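Local coordinates for p-47 protein (Clostridium botulinum E1 str. 'BoNT E Beluga', PDB 5WIX) that is of unknown function but shares the topology of bactericidal/permeability-increasing protein, a TULIP-type fold that in relatives binds lipids, at residues A[280-285]-A[296-301]; A[335-340]-A[353-358]; A[22-27]-A[237-242]; A[178-183]-A[403-408]. All blocks are in the same frame, centred on the assembly; numbering follows the deposited sequence.

In the fold
Contact 3 lies near the middle of the elongated chain and is wholly buried; contact 4, its neighbour about 14 Å away between centres, is a surface contact, and the two touch where Tyr27 packs on Ile406 and Val407. Contacts 1 and 2 lie far out, about 34 and 27 Å from the chain centre, as partly buried strand pairings of one antiparallel sheet. Contacts 1 to 3 all combine a backbone ladder with side-chain packing: contacts 1 and 2 turn one face, partly apolar, to helix 370-390, and contact 3 packs mainly aliphatic groups. Contact 4 has no ladder: a serine, a carboxylate and two isoleucines join a loop to the chain entering strand 407-409.

Contact 1: A[280-285]-A[296-301]; sequences KNTLNW and YPEIND
The indole of Trp285 meets Ile299 and Pro297 at a slant. Ile299 CD1 approaches the six-membered ring obliquely, 3.4 Å from Trp285 CE3, while Pro297 CG comes to the root of the five-membered ring, 3.8 Å from Trp285 CG. That CG is anti to the backbone N (chi1 -156°), which sets it, together with CB, against Pro297 CG. Phe387 of helix 370-390 meets the indole edge-to-face, and NE1 bonds to Ser386 OG on the same helix. The carbonyl O of Trp285 lies at the edge of the Tyr296 ring, near its plane, 4.0 Å from Tyr296 CD1.

Leu283 CD1 is 4.2 Å from Ile299 CB on the same face. Between the backbones, Leu283 N bonds to Ile299 O at 3.1 Å and 162°, whereas the return bond from Ile299 N to Leu283 O and that from Trp285 N to Pro297 O are weak. On the other face Asn284 pairs with Glu298, and the methyl CG2 of Thr282 comes 3.8 Å from Glu298 OE1.

Asn300 and Asp301 form a classic beta bulge opposite Ser317 of strand 311-322. Trp285, Pro297 and Ile299 rest on helix 370-390, and Leu283 on Ile260 and on Phe265 of strand 265-269. This short antiparallel pairing is in keeping with the TULIP fold, where a curved antiparallel sheet wraps a long helix.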
loop_
_atom_site.group_PDB
_atom_site.type_symbol
_atom_site.label_atom_id
_atom_site.label_comp_id
_atom_site.label_asym_id
_atom_site.label_seq_id
_atom_site.Cartn_x
_atom_site.Cartn_y
_atom_site.Cartn_z
ATOM N N LYS A 280 -3.008 27.250 -1.289
ATOM C CA LYS A 280 -1.876 27.911 -0.630
ATOM C C LYS A 280 -2.057 29.407 -0.732
ATOM O O LYS A 280 -1.562 30.171 0.096
ATOM C CB LYS A 280 -0.539 27.491 -1.266
ATOM C CG LYS A 280 0.720 28.041 -0.567
ATOM C CD LYS A 280 2.011 27.752 -1.365
ATOM C CE LYS A 280 2.419 26.272 -1.341
ATOM N NZ LYS A 280 3.658 26.002 -2.138
ATOM N N ASN A 281 -2.799 29.801 -1.762
ATOM C CA ASN A 281 -2.993 31.195 -2.134
ATOM C C ASN A 281 -4.063 31.342 -3.212
ATOM O O ASN A 281 -4.743 30.364 -3.563
ATOM C CB ASN A 281 -1.679 31.802 -2.621
ATOM C CG ASN A 281 -0.969 30.922 -3.635
ATOM O OD1 ASN A 281 -1.594 30.325 -4.513
ATOM N ND2 ASN A 281 0.347 30.830 -3.510
ATOM N N THR A 282 -4.189 32.556 -3.747
ATOM C CA THR A 282 -5.234 32.862 -4.710
ATOM C C THR A 282 -5.073 32.002 -5.965
ATOM O O THR A 282 -3.991 31.936 -6.558
ATOM C CB THR A 282 -5.240 34.369 -5.099
ATOM O OG1 THR A 282 -5.326 35.186 -3.921
ATOM C CG2 THR A 282 -6.423 34.679 -6.010
ATOM N N LEU A 283 -6.151 31.328 -6.351
ATOM C CA LEU A 283 -6.160 30.549 -7.580
ATOM C C LEU A 283 -6.690 31.387 -8.743
ATOM O O LEU A 283 -7.847 31.820 -8.728
ATOM C CB LEU A 283 -7.010 29.284 -7.404
ATOM C CG LEU A 283 -6.815 28.575 -6.064
ATOM C CD1 LEU A 283 -7.790 27.398 -5.912
ATOM C CD2 LEU A 283 -5.371 28.116 -5.912
ATOM N N ASN A 284 -5.861 31.612 -9.758
ATOM C CA ASN A 284 -6.309 32.441 -10.883
ATOM C C ASN A 284 -6.961 31.613 -11.981
ATOM O O ASN A 284 -6.280 30.938 -12.779
ATOM C CB ASN A 284 -5.141 33.252 -11.440
ATOM C CG ASN A 284 -4.466 34.101 -10.368
ATOM O OD1 ASN A 284 -5.119 34.859 -9.645
ATOM N ND2 ASN A 284 -3.151 33.948 -10.242
ATOM N N TRP A 285 -8.290 31.645 -12.010
ATOM C CA TRP A 285 -9.014 30.863 -13.003
ATOM C C TRP A 285 -8.678 31.316 -14.412
ATOM O O TRP A 285 -8.234 32.447 -14.643
ATOM C CB TRP A 285 -10.513 30.962 -12.786
ATOM C CG TRP A 285 -11.248 29.816 -13.349
ATOM C CD1 TRP A 285 -11.936 29.776 -14.520
ATOM C CD2 TRP A 285 -11.374 28.522 -12.763
ATOM N NE1 TRP A 285 -12.496 28.534 -14.706
ATOM C CE2 TRP A 285 -12.165 27.744 -13.637
ATOM C CE3 TRP A 285 -10.898 27.943 -11.587
ATOM C CZ2 TRP A 285 -12.483 26.421 -13.373
ATOM C CZ3 TRP A 285 -11.213 26.631 -11.329
ATOM C CH2 TRP A 285 -12.001 25.881 -12.219
ATOM N N TYR A 296 -12.333 36.579 -15.695
ATOM C CA TYR A 296 -11.219 35.836 -15.104
ATOM C C TYR A 296 -11.393 35.704 -13.612
ATOM O O TYR A 296 -10.721 36.393 -12.837
ATOM C CB TYR A 296 -9.884 36.524 -15.372
ATOM C CG TYR A 296 -9.412 36.484 -16.799
ATOM C CD1 TYR A 296 -8.456 35.570 -17.198
ATOM C CD2 TYR A 296 -9.915 37.368 -17.748
ATOM C CE1 TYR A 296 -8.009 35.529 -18.502
ATOM C CE2 TYR A 296 -9.475 37.339 -19.071
ATOM C CZ TYR A 296 -8.517 36.415 -19.441
ATOM O OH TYR A 296 -8.067 36.365 -20.748
ATOM N N PRO A 297 -12.280 34.788 -13.192
ATOM C CA PRO A 297 -12.656 34.734 -11.775
ATOM C C PRO A 297 -11.497 34.255 -10.938
ATOM O O PRO A 297 -10.569 33.673 -11.495
ATOM C CB PRO A 297 -13.808 33.742 -11.759
ATOM C CG PRO A 297 -13.495 32.825 -12.897
ATOM C CD PRO A 297 -12.857 33.673 -13.962
ATOM N N GLU A 298 -11.532 34.511 -9.634
ATOM C CA GLU A 298 -10.493 33.990 -8.754
ATOM C C GLU A 298 -11.087 33.391 -7.490
ATOM O O GLU A 298 -11.833 34.053 -6.759
ATOM C CB GLU A 298 -9.477 35.077 -8.405
ATOM C CG GLU A 298 -10.083 36.314 -7.813
ATOM C CD GLU A 298 -9.151 37.509 -7.886
ATOM O OE1 GLU A 298 -8.498 37.777 -6.852
ATOM O OE2 GLU A 298 -9.076 38.172 -8.959
ATOM N N ILE A 299 -10.747 32.129 -7.243
ATOM C CA ILE A 299 -11.111 31.468 -6.003
ATOM C C ILE A 299 -10.126 31.863 -4.904
ATOM O O ILE A 299 -8.908 31.764 -5.087
ATOM C CB ILE A 299 -11.127 29.936 -6.159
ATOM C CG1 ILE A 299 -12.100 29.514 -7.264
ATOM C CG2 ILE A 299 -11.572 29.315 -4.864
ATOM C CD1 ILE A 299 -11.512 28.561 -8.294
ATOM N N ASN A 300 -10.649 32.294 -3.761
ATOM C CA ASN A 300 -9.805 32.843 -2.705
ATOM C C ASN A 300 -9.435 31.895 -1.572
ATOM O O ASN A 300 -8.338 32.009 -1.014
ATOM C CB ASN A 300 -10.476 34.071 -2.117
ATOM C CG ASN A 300 -10.215 35.294 -2.934
ATOM O OD1 ASN A 300 -9.090 35.513 -3.389
ATOM N ND2 ASN A 300 -11.254 36.093 -3.154
ATOM N N ASP A 301 -10.358 31.003 -1.204
ATOM C CA ASP A 301 -10.037 29.858 -0.343
ATOM C C ASP A 301 -10.706 28.583 -0.879
ATOM O O ASP A 301 -11.848 28.596 -1.356
ATOM C CB ASP A 301 -10.428 30.116 1.117
ATOM C CG ASP A 301 -11.854 30.590 1.278
ATOM O OD1 ASP A 301 -12.743 30.132 0.530
ATOM O OD2 ASP A 301 -12.087 31.425 2.177
#

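Contact 2: A[335-340]-A[353-358]; sequences ECITKF and IYSTPI
Ile353 reaches across to Cys336 and Thr338, its CD1 methyl lying over the notch between Cys336 SG (3.8 Å) and Thr338 CG2 (4.0 Å). Thr356 CG2 comes up to the same sulfur, 3.7 Å from Cys336 SG.

On the opposite face Ile337 and Tyr354 lie side by side, pointing the same way. The branch methyl CG2 of Ile337 rests at a slant near the phenol ring, 3.9 Å from Tyr354 CD2, and its other branch, CG1, adjoins the Ser355 hydroxyl. Farther along, Glu335 is extended, with CG anti to the backbone N (chi1 -177°), and crosses the Pro357 ring at about a right angle. Its base fits against Ile358, with Glu335 CB 3.7 Å from Ile358 CB.

A classic beta bulge sets this surface: Tyr354 and Ser355 both face Ile337, whose O accepts Tyr354 N at 2.8 Å and Ser355 N at 3.3 Å. The register also shifts by one between Glu335 and Ile337, where Pro357 CD packs on Glu335 O. The face of Cys336 and Ile353 meets Arg388 of helix 370-390 with a sulfur, methyls and two threonines. Backbone bonds thus fix the hairpin of strands 328-343 and 348-363, and the side chains add van der Waals contact.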
loop_
_atom_site.group_PDB
_atom_site.type_symbol
_atom_site.label_atom_id
_atom_site.label_comp_id
_atom_site.label_asym_id
_atom_site.label_seq_id
_atom_site.Cartn_x
_atom_site.Cartn_y
_atom_site.Cartn_z
ATOM N N GLU A 335 -20.416 24.417 -2.894
ATOM C CA GLU A 335 -20.091 23.124 -2.280
ATOM C C GLU A 335 -20.462 22.025 -3.265
ATOM O O GLU A 335 -21.573 22.013 -3.803
ATOM C CB GLU A 335 -20.809 22.902 -0.952
ATOM C CG GLU A 335 -20.399 21.576 -0.280
ATOM C CD GLU A 335 -21.201 21.224 0.975
ATOM O OE1 GLU A 335 -20.583 20.906 2.016
ATOM O OE2 GLU A 335 -22.447 21.241 0.917
ATOM N N CYS A 336 -19.534 21.102 -3.505
ATOM C CA CYS A 336 -19.713 20.125 -4.578
ATOM C C CYS A 336 -19.051 18.788 -4.278
ATOM O O CYS A 336 -17.815 18.679 -4.235
ATOM C CB CYS A 336 -19.165 20.677 -5.898
ATOM S SG CYS A 336 -19.279 19.524 -7.286
ATOM N N ILE A 337 -19.897 17.778 -4.097
ATOM C CA ILE A 337 -19.481 16.411 -3.816
ATOM C C ILE A 337 -19.121 15.641 -5.091
ATOM O O ILE A 337 -19.940 15.531 -6.009
ATOM C CB ILE A 337 -20.589 15.675 -3.102
ATOM C CG1 ILE A 337 -21.196 16.565 -2.011
ATOM C CG2 ILE A 337 -20.078 14.343 -2.572
ATOM C CD1 ILE A 337 -20.249 16.887 -0.898
ATOM N N THR A 338 -17.900 15.116 -5.161
ATOM C CA THR A 338 -17.534 14.238 -6.266
ATOM C C THR A 338 -17.271 12.843 -5.725
ATOM O O THR A 338 -17.026 12.690 -4.528
ATOM C CB THR A 338 -16.305 14.731 -7.011
ATOM O OG1 THR A 338 -15.217 14.847 -6.088
ATOM C CG2 THR A 338 -16.578 16.076 -7.592
ATOM N N LYS A 339 -17.305 11.842 -6.610
ATOM C CA LYS A 339 -17.266 10.435 -6.199
ATOM C C LYS A 339 -16.254 9.567 -6.947
ATOM O O LYS A 339 -16.171 9.614 -8.171
ATOM C CB LYS A 339 -18.658 9.812 -6.361
ATOM C CG LYS A 339 -18.736 8.339 -6.012
ATOM C CD LYS A 339 -20.133 7.761 -6.276
ATOM C CE LYS A 339 -20.247 6.304 -5.781
ATOM N NZ LYS A 339 -21.585 5.681 -6.022
ATOM N N PHE A 340 -15.513 8.750 -6.201
ATOM C CA PHE A 340 -14.585 7.783 -6.779
ATOM C C PHE A 340 -15.331 6.808 -7.670
ATOM O O PHE A 340 -16.469 6.455 -7.391
ATOM C CB PHE A 340 -13.847 7.036 -5.670
ATOM C CG PHE A 340 -13.030 5.867 -6.149
ATOM C CD1 PHE A 340 -11.715 6.042 -6.552
ATOM C CD2 PHE A 340 -13.560 4.586 -6.152
ATOM C CE1 PHE A 340 -10.954 4.962 -6.977
ATOM C CE2 PHE A 340 -12.805 3.505 -6.568
ATOM C CZ PHE A 340 -11.504 3.691 -6.979
ATOM N N ILE A 353 -19.385 13.862 -10.703
ATOM C CA ILE A 353 -20.183 14.747 -9.877
ATOM C C ILE A 353 -21.289 13.968 -9.189
ATOM O O ILE A 353 -22.059 13.287 -9.858
ATOM C CB ILE A 353 -20.798 15.863 -10.735
ATOM C CG1 ILE A 353 -19.684 16.643 -11.438
ATOM C CG2 ILE A 353 -21.703 16.770 -9.883
ATOM C CD1 ILE A 353 -18.898 17.582 -10.499
ATOM N N TYR A 354 -21.373 14.065 -7.862
ATOM C CA TYR A 354 -22.430 13.383 -7.101
ATOM C C TYR A 354 -23.570 14.346 -6.801
ATOM O O TYR A 354 -24.746 14.037 -7.008
ATOM C CB TYR A 354 -21.867 12.815 -5.801
ATOM C CG TYR A 354 -22.859 12.055 -4.936
ATOM C CD1 TYR A 354 -23.208 10.740 -5.235
ATOM C CD2 TYR A 354 -23.417 12.636 -3.798
ATOM C CE1 TYR A 354 -24.101 10.030 -4.438
ATOM C CE2 TYR A 354 -24.312 11.929 -2.993
ATOM C CZ TYR A 354 -24.649 10.626 -3.319
ATOM O OH TYR A 354 -25.537 9.917 -2.530
ATOM N N SER A 355 -23.209 15.529 -6.319
ATOM C CA SER A 355 -24.204 16.537 -5.994
ATOM C C SER A 355 -23.613 17.931 -5.986
ATOM O O SER A 355 -22.417 18.119 -5.771
ATOM C CB SER A 355 -24.811 16.250 -4.631
ATOM O OG SER A 355 -23.869 16.552 -3.619
ATOM N N THR A 356 -24.464 18.919 -6.193
ATOM C CA THR A 356 -24.032 20.285 -6.007
ATOM C C THR A 356 -24.969 20.918 -5.008
ATOM O O THR A 356 -25.925 21.607 -5.380
ATOM C CB THR A 356 -23.996 21.062 -7.325
ATOM O OG1 THR A 356 -25.059 20.617 -8.175
ATOM C CG2 THR A 356 -22.697 20.780 -8.010
ATOM N N PRO A 357 -24.706 20.658 -3.720
ATOM C CA PRO A 357 -25.598 21.175 -2.678
ATOM C C PRO A 357 -25.509 22.694 -2.520
ATOM O O PRO A 357 -26.403 23.274 -1.912
ATOM C CB PRO A 357 -25.133 20.439 -1.406
ATOM C CG PRO A 357 -23.793 19.897 -1.699
ATOM C CD PRO A 357 -23.680 19.740 -3.190
ATOM N N ILE A 358 -24.479 23.326 -3.075
ATOM C CA ILE A 358 -24.372 24.790 -3.047
ATOM C C ILE A 358 -23.802 25.369 -4.338
ATOM O O ILE A 358 -22.675 25.053 -4.724
ATOM C CB ILE A 358 -23.474 25.282 -1.884
ATOM C CG1 ILE A 358 -24.162 25.081 -0.526
ATOM C CG2 ILE A 358 -23.111 26.744 -2.077
ATOM C CD1 ILE A 358 -23.270 25.422 0.669
#

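Contact 3: A[22-27]-A[237-242]; sequences GWDIVY and LISEKL
Ile25 and Leu242 cross at about a right angle, with Leu242 CD1 set against the flank of the isoleucine, 3.5 Å from Ile25 CG1. Leu242 CG stands anti to its carbonyl carbon (chi1 -66°), and from there the CD1 branch reaches the strand and also comes near Asp24 O. On the other face of the sheet Val26 and Leu237 meet at their roots, CB to CB 4.3 Å apart. Leu237 then leaves its partner: its CG is anti to the backbone N (chi1 -163°), and the end of the side chain leads away and packs on Cys427 of strand 426-432.

Strand 25-30 lies between strands 203-210 and 234-238 in a six-stranded antiparallel sheet near the middle of the molecule, consistent with the central sheet that joins the two halves of BPI-like proteins. Val26 and Leu237 form a hydrogen-bonded pair, Val26 N to Leu237 O at 3.0 Å and Leu237 N to Val26 O at 2.8 Å, and Ile25 faces Ile238 as a non-hydrogen-bonded pair. At the neighbouring strand Asp24 and Ile25 both face Leu208 in a classic beta bulge.

Ser239 ends the pairing and begins helix 240-252. Its N bonds to Asp24 O at 3.0 Å, and its CB points toward segment 22-27, touching the same carbonyl. From the N-cap position Ser239 OG accepts a weak capping bond from Leu242 N. The Asp24 carboxylate turns to other partners, OD2 receiving a weak bond from Val210 N and forming a long, weak ion pair with Arg214.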
loop_
_atom_site.group_PDB
_atom_site.type_symbol
_atom_site.label_atom_id
_atom_site.label_comp_id
_atom_site.label_asym_id
_atom_site.label_seq_id
_atom_site.Cartn_x
_atom_site.Cartn_y
_atom_site.Cartn_z
ATOM N N GLY A 22 -2.386 3.617 11.327
ATOM C CA GLY A 22 -1.291 4.535 11.591
ATOM C C GLY A 22 -0.037 4.392 10.731
ATOM O O GLY A 22 0.927 5.138 10.911
ATOM N N TRP A 23 -0.039 3.446 9.799
ATOM C CA TRP A 23 1.098 3.237 8.905
ATOM C C TRP A 23 0.905 3.945 7.566
ATOM O O TRP A 23 -0.219 4.339 7.234
ATOM C CB TRP A 23 1.306 1.741 8.692
ATOM C CG TRP A 23 1.982 1.097 9.842
ATOM C CD1 TRP A 23 1.396 0.592 10.958
ATOM C CD2 TRP A 23 3.389 0.891 9.996
ATOM N NE1 TRP A 23 2.350 0.078 11.800
ATOM C CE2 TRP A 23 3.582 0.247 11.230
ATOM C CE3 TRP A 23 4.502 1.181 9.201
ATOM C CZ2 TRP A 23 4.845 -0.109 11.694
ATOM C CZ3 TRP A 23 5.752 0.828 9.664
ATOM C CH2 TRP A 23 5.915 0.188 10.901
ATOM N N ASP A 24 1.976 4.095 6.786
ATOM C CA ASP A 24 1.898 4.921 5.555
ATOM C C ASP A 24 1.533 4.160 4.282
ATOM O O ASP A 24 0.631 4.554 3.534
ATOM C CB ASP A 24 3.223 5.650 5.306
ATOM C CG ASP A 24 3.306 6.969 6.031
ATOM O OD1 ASP A 24 2.246 7.618 6.217
ATOM O OD2 ASP A 24 4.438 7.343 6.413
ATOM N N ILE A 25 2.283 3.104 4.008
ATOM C CA ILE A 25 1.966 2.202 2.918
ATOM C C ILE A 25 2.135 0.793 3.450
ATOM O O ILE A 25 3.148 0.487 4.085
ATOM C CB ILE A 25 2.877 2.425 1.693
ATOM C CG1 ILE A 25 2.631 3.793 1.079
ATOM C CG2 ILE A 25 2.634 1.356 0.651
ATOM C CD1 ILE A 25 3.362 4.006 -0.224
ATOM N N VAL A 26 1.138 -0.053 3.225
ATOM C CA VAL A 26 1.191 -1.434 3.689
ATOM C C VAL A 26 1.110 -2.353 2.478
ATOM O O VAL A 26 0.236 -2.158 1.625
ATOM C CB VAL A 26 0.047 -1.730 4.678
ATOM C CG1 VAL A 26 0.119 -3.160 5.194
ATOM C CG2 VAL A 26 0.075 -0.733 5.824
ATOM N N TYR A 27 2.029 -3.318 2.380
ATOM C CA TYR A 27 1.973 -4.347 1.324
ATOM C C TYR A 27 1.598 -5.709 1.893
ATOM O O TYR A 27 1.909 -5.992 3.049
ATOM C CB TYR A 27 3.308 -4.460 0.594
ATOM C CG TYR A 27 3.887 -3.127 0.210
ATOM C CD1 TYR A 27 3.615 -2.555 -1.024
ATOM C CD2 TYR A 27 4.690 -2.443 1.088
ATOM C CE1 TYR A 27 4.138 -1.330 -1.384
ATOM C CE2 TYR A 27 5.220 -1.230 0.765
ATOM C CZ TYR A 27 4.950 -0.662 -0.481
ATOM O OH TYR A 27 5.492 0.573 -0.805
ATOM N N LEU A 237 -1.972 -1.108 0.279
ATOM C CA LEU A 237 -2.812 -0.098 0.906
ATOM C C LEU A 237 -2.108 1.244 1.108
ATOM O O LEU A 237 -1.161 1.344 1.902
ATOM C CB LEU A 237 -3.318 -0.585 2.254
ATOM C CG LEU A 237 -4.506 0.264 2.701
ATOM C CD1 LEU A 237 -5.435 0.460 1.507
ATOM C CD2 LEU A 237 -5.244 -0.393 3.861
ATOM N N ILE A 238 -2.589 2.276 0.406
ATOM C CA ILE A 238 -2.048 3.639 0.532
ATOM C C ILE A 238 -2.856 4.475 1.529
ATOM O O ILE A 238 -4.096 4.535 1.441
ATOM C CB ILE A 238 -2.038 4.359 -0.822
ATOM C CG1 ILE A 238 -0.987 3.749 -1.746
ATOM C CG2 ILE A 238 -1.752 5.821 -0.635
ATOM C CD1 ILE A 238 -1.366 3.844 -3.210
ATOM N N SER A 239 -2.152 5.092 2.480
ATOM C CA SER A 239 -2.770 5.968 3.480
ATOM C C SER A 239 -3.554 7.099 2.812
ATOM O O SER A 239 -3.267 7.464 1.667
ATOM C CB SER A 239 -1.707 6.565 4.398
ATOM O OG SER A 239 -1.043 7.652 3.754
ATOM N N GLU A 240 -4.514 7.679 3.529
ATOM C CA GLU A 240 -5.296 8.773 2.960
ATOM C C GLU A 240 -4.409 9.933 2.492
ATOM O O GLU A 240 -4.569 10.424 1.371
ATOM C CB GLU A 240 -6.329 9.294 3.956
ATOM C CG GLU A 240 -6.762 10.733 3.673
ATOM C CD GLU A 240 -8.053 11.122 4.375
ATOM O OE1 GLU A 240 -8.033 12.071 5.184
ATOM O OE2 GLU A 240 -9.097 10.496 4.101
ATOM N N LYS A 241 -3.465 10.345 3.335
ATOM C CA LYS A 241 -2.610 11.483 3.018
ATOM C C LYS A 241 -1.912 11.272 1.682
ATOM O O LYS A 241 -2.142 12.027 0.731
ATOM C CB LYS A 241 -1.575 11.737 4.125
ATOM C CG LYS A 241 -0.682 12.960 3.879
ATOM C CD LYS A 241 0.221 13.285 5.087
ATOM C CE LYS A 241 1.691 12.938 4.816
ATOM N NZ LYS A 241 2.166 13.363 3.448
ATOM N N LEU A 242 -1.096 10.228 1.584
ATOM C CA LEU A 242 -0.353 9.966 0.345
ATOM C C LEU A 242 -1.253 9.977 -0.887
ATOM O O LEU A 242 -0.860 10.427 -1.975
ATOM C CB LEU A 242 0.370 8.629 0.444
ATOM C CG LEU A 242 1.482 8.605 1.493
ATOM C CD1 LEU A 242 2.205 7.282 1.435
ATOM C CD2 LEU A 242 2.465 9.738 1.268
#

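Contact 4: A[178-183]-A[403-408]; sequences VTSNIV and INDIVN
Ser180 and Asp405 are brought together by their first torsions: Ser180 OG lies between its backbone N and carbonyl carbon (chi1 65°), and Asp405 CG is anti to its backbone N (chi1 -170°), carrying the carboxylate out to the loop. Ser180 OG approaches Asp405 OD2 to 2.6 Å and is hydrogen-bonded to Asn186 OD1; the one hydroxyl proton has both acceptors within reach.

The other carboxylate oxygen faces hydrocarbon. Ile182 crosses the acid obliquely, its CG1 3.4 Å and its CD1 3.3 Å from Asp405 OD1, so that Ser180 and Ile182 share the carboxylate between them. Ile406 lays its CD1 methyl against the serine hydroxyl, 3.2 Å from Ser180 OG, and also packs on Met185 and on Tyr27 of strand 25-30. Close by, backbone bonds between Ile406 and Asn177 and between Asn408 and Ser175 tie the same part of the chain to strand 174-177.

The loop 178-183 therefore meets segment 403-408 through side chains, without a backbone ladder. If the serine proton points to OD2, it would help to hold the charge of the acid, whereas Ile182 CG1 and CD1 cover OD1 with hydrocarbon on this side and supply no donor there.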
loop_
_atom_site.group_PDB
_atom_site.type_symbol
_atom_site.label_atom_id
_atom_site.label_comp_id
_atom_site.label_asym_id
_atom_site.label_seq_id
_atom_site.Cartn_x
_atom_site.Cartn_y
_atom_site.Cartn_z
ATOM N N VAL A 178 13.979 0.524 -2.292
ATOM C CA VAL A 178 14.108 1.944 -1.976
ATOM C C VAL A 178 14.708 2.581 -3.221
ATOM O O VAL A 178 15.337 1.890 -4.023
ATOM C CB VAL A 178 14.998 2.235 -0.748
ATOM C CG1 VAL A 178 14.850 3.712 -0.324
ATOM C CG2 VAL A 178 14.659 1.296 0.402
ATOM N N THR A 179 14.507 3.880 -3.391
ATOM C CA THR A 179 15.015 4.602 -4.557
ATOM C C THR A 179 14.448 4.024 -5.864
ATOM O O THR A 179 15.189 3.602 -6.758
ATOM C CB THR A 179 16.572 4.608 -4.604
ATOM O OG1 THR A 179 17.064 3.296 -4.909
ATOM C CG2 THR A 179 17.150 5.071 -3.263
ATOM N N SER A 180 13.120 4.010 -5.950
ATOM C CA SER A 180 12.405 3.673 -7.177
ATOM C C SER A 180 12.089 4.942 -7.975
ATOM O O SER A 180 12.274 6.058 -7.483
ATOM C CB SER A 180 11.117 2.933 -6.849
ATOM O OG SER A 180 10.238 3.784 -6.133
ATOM N N ASN A 181 11.602 4.780 -9.198
ATOM C CA ASN A 181 11.302 5.944 -10.023
ATOM C C ASN A 181 10.148 6.763 -9.449
ATOM O O ASN A 181 10.008 7.950 -9.761
ATOM C CB ASN A 181 10.984 5.525 -11.460
ATOM C CG ASN A 181 12.215 5.074 -12.222
ATOM O OD1 ASN A 181 12.888 5.878 -12.868
ATOM N ND2 ASN A 181 12.513 3.784 -12.157
ATOM N N ILE A 182 9.323 6.127 -8.616
ATOM C CA ILE A 182 8.244 6.838 -7.932
ATOM C C ILE A 182 8.665 7.189 -6.514
ATOM O O ILE A 182 8.665 6.339 -5.627
ATOM C CB ILE A 182 6.941 6.028 -7.882
ATOM C CG1 ILE A 182 6.581 5.506 -9.270
ATOM C CG2 ILE A 182 5.812 6.874 -7.313
ATOM C CD1 ILE A 182 5.457 4.488 -9.266
ATOM N N VAL A 183 8.993 8.459 -6.310
ATOM C CA VAL A 183 9.729 8.903 -5.137
ATOM C C VAL A 183 8.889 8.994 -3.867
ATOM O O VAL A 183 9.389 8.745 -2.768
ATOM C CB VAL A 183 10.384 10.272 -5.420
ATOM C CG1 VAL A 183 11.250 10.712 -4.254
ATOM C CG2 VAL A 183 11.208 10.196 -6.702
ATOM N N ILE A 403 1.775 -0.844 -8.093
ATOM C CA ILE A 403 1.780 -1.975 -7.193
ATOM C C ILE A 403 3.152 -2.655 -7.319
ATOM O O ILE A 403 3.761 -3.009 -6.309
ATOM C CB ILE A 403 0.594 -2.951 -7.455
ATOM C CG1 ILE A 403 0.420 -3.902 -6.267
ATOM C CG2 ILE A 403 0.749 -3.712 -8.773
ATOM C CD1 ILE A 403 -0.933 -4.574 -6.227
ATOM N N ASN A 404 3.675 -2.733 -8.543
ATOM C CA ASN A 404 4.967 -3.369 -8.792
ATOM C C ASN A 404 6.203 -2.522 -8.437
ATOM O O ASN A 404 7.337 -2.968 -8.617
ATOM C CB ASN A 404 5.059 -3.781 -10.262
ATOM C CG ASN A 404 4.271 -5.042 -10.567
ATOM O OD1 ASN A 404 4.253 -5.978 -9.769
ATOM N ND2 ASN A 404 3.622 -5.077 -11.728
ATOM N N ASP A 405 5.994 -1.319 -7.914
ATOM C CA ASP A 405 7.080 -0.338 -7.792
ATOM C C ASP A 405 8.020 -0.638 -6.635
ATOM O O ASP A 405 9.237 -0.750 -6.812
ATOM C CB ASP A 405 6.498 1.077 -7.640
ATOM C CG ASP A 405 7.554 2.172 -7.760
ATOM O OD1 ASP A 405 8.045 2.407 -8.886
ATOM O OD2 ASP A 405 7.868 2.819 -6.740
ATOM N N ILE A 406 7.453 -0.765 -5.448
ATOM C CA ILE A 406 8.280 -0.990 -4.271
ATOM C C ILE A 406 8.444 -2.487 -3.918
ATOM O O ILE A 406 9.556 -3.029 -3.999
ATOM C CB ILE A 406 7.719 -0.226 -3.079
ATOM C CG1 ILE A 406 7.586 1.238 -3.463
ATOM C CG2 ILE A 406 8.645 -0.355 -1.908
ATOM C CD1 ILE A 406 8.891 1.833 -3.917
ATOM N N VAL A 407 7.355 -3.158 -3.548
ATOM C CA VAL A 407 7.472 -4.561 -3.177
ATOM C C VAL A 407 6.986 -5.497 -4.264
ATOM O O VAL A 407 5.821 -5.450 -4.661
ATOM C CB VAL A 407 6.701 -4.892 -1.893
ATOM C CG1 VAL A 407 6.793 -6.361 -1.618
ATOM C CG2 VAL A 407 7.256 -4.113 -0.716
ATOM N N ASN A 408 7.900 -6.339 -4.738
ATOM C CA ASN A 408 7.560 -7.463 -5.600
ATOM C C ASN A 408 7.716 -8.732 -4.807
ATOM O O ASN A 408 8.830 -9.113 -4.450
ATOM C CB ASN A 408 8.454 -7.517 -6.840
ATOM C CG ASN A 408 8.485 -6.214 -7.590
ATOM O OD1 ASN A 408 7.563 -5.895 -8.339
ATOM N ND2 ASN A 408 9.550 -5.449 -7.395
#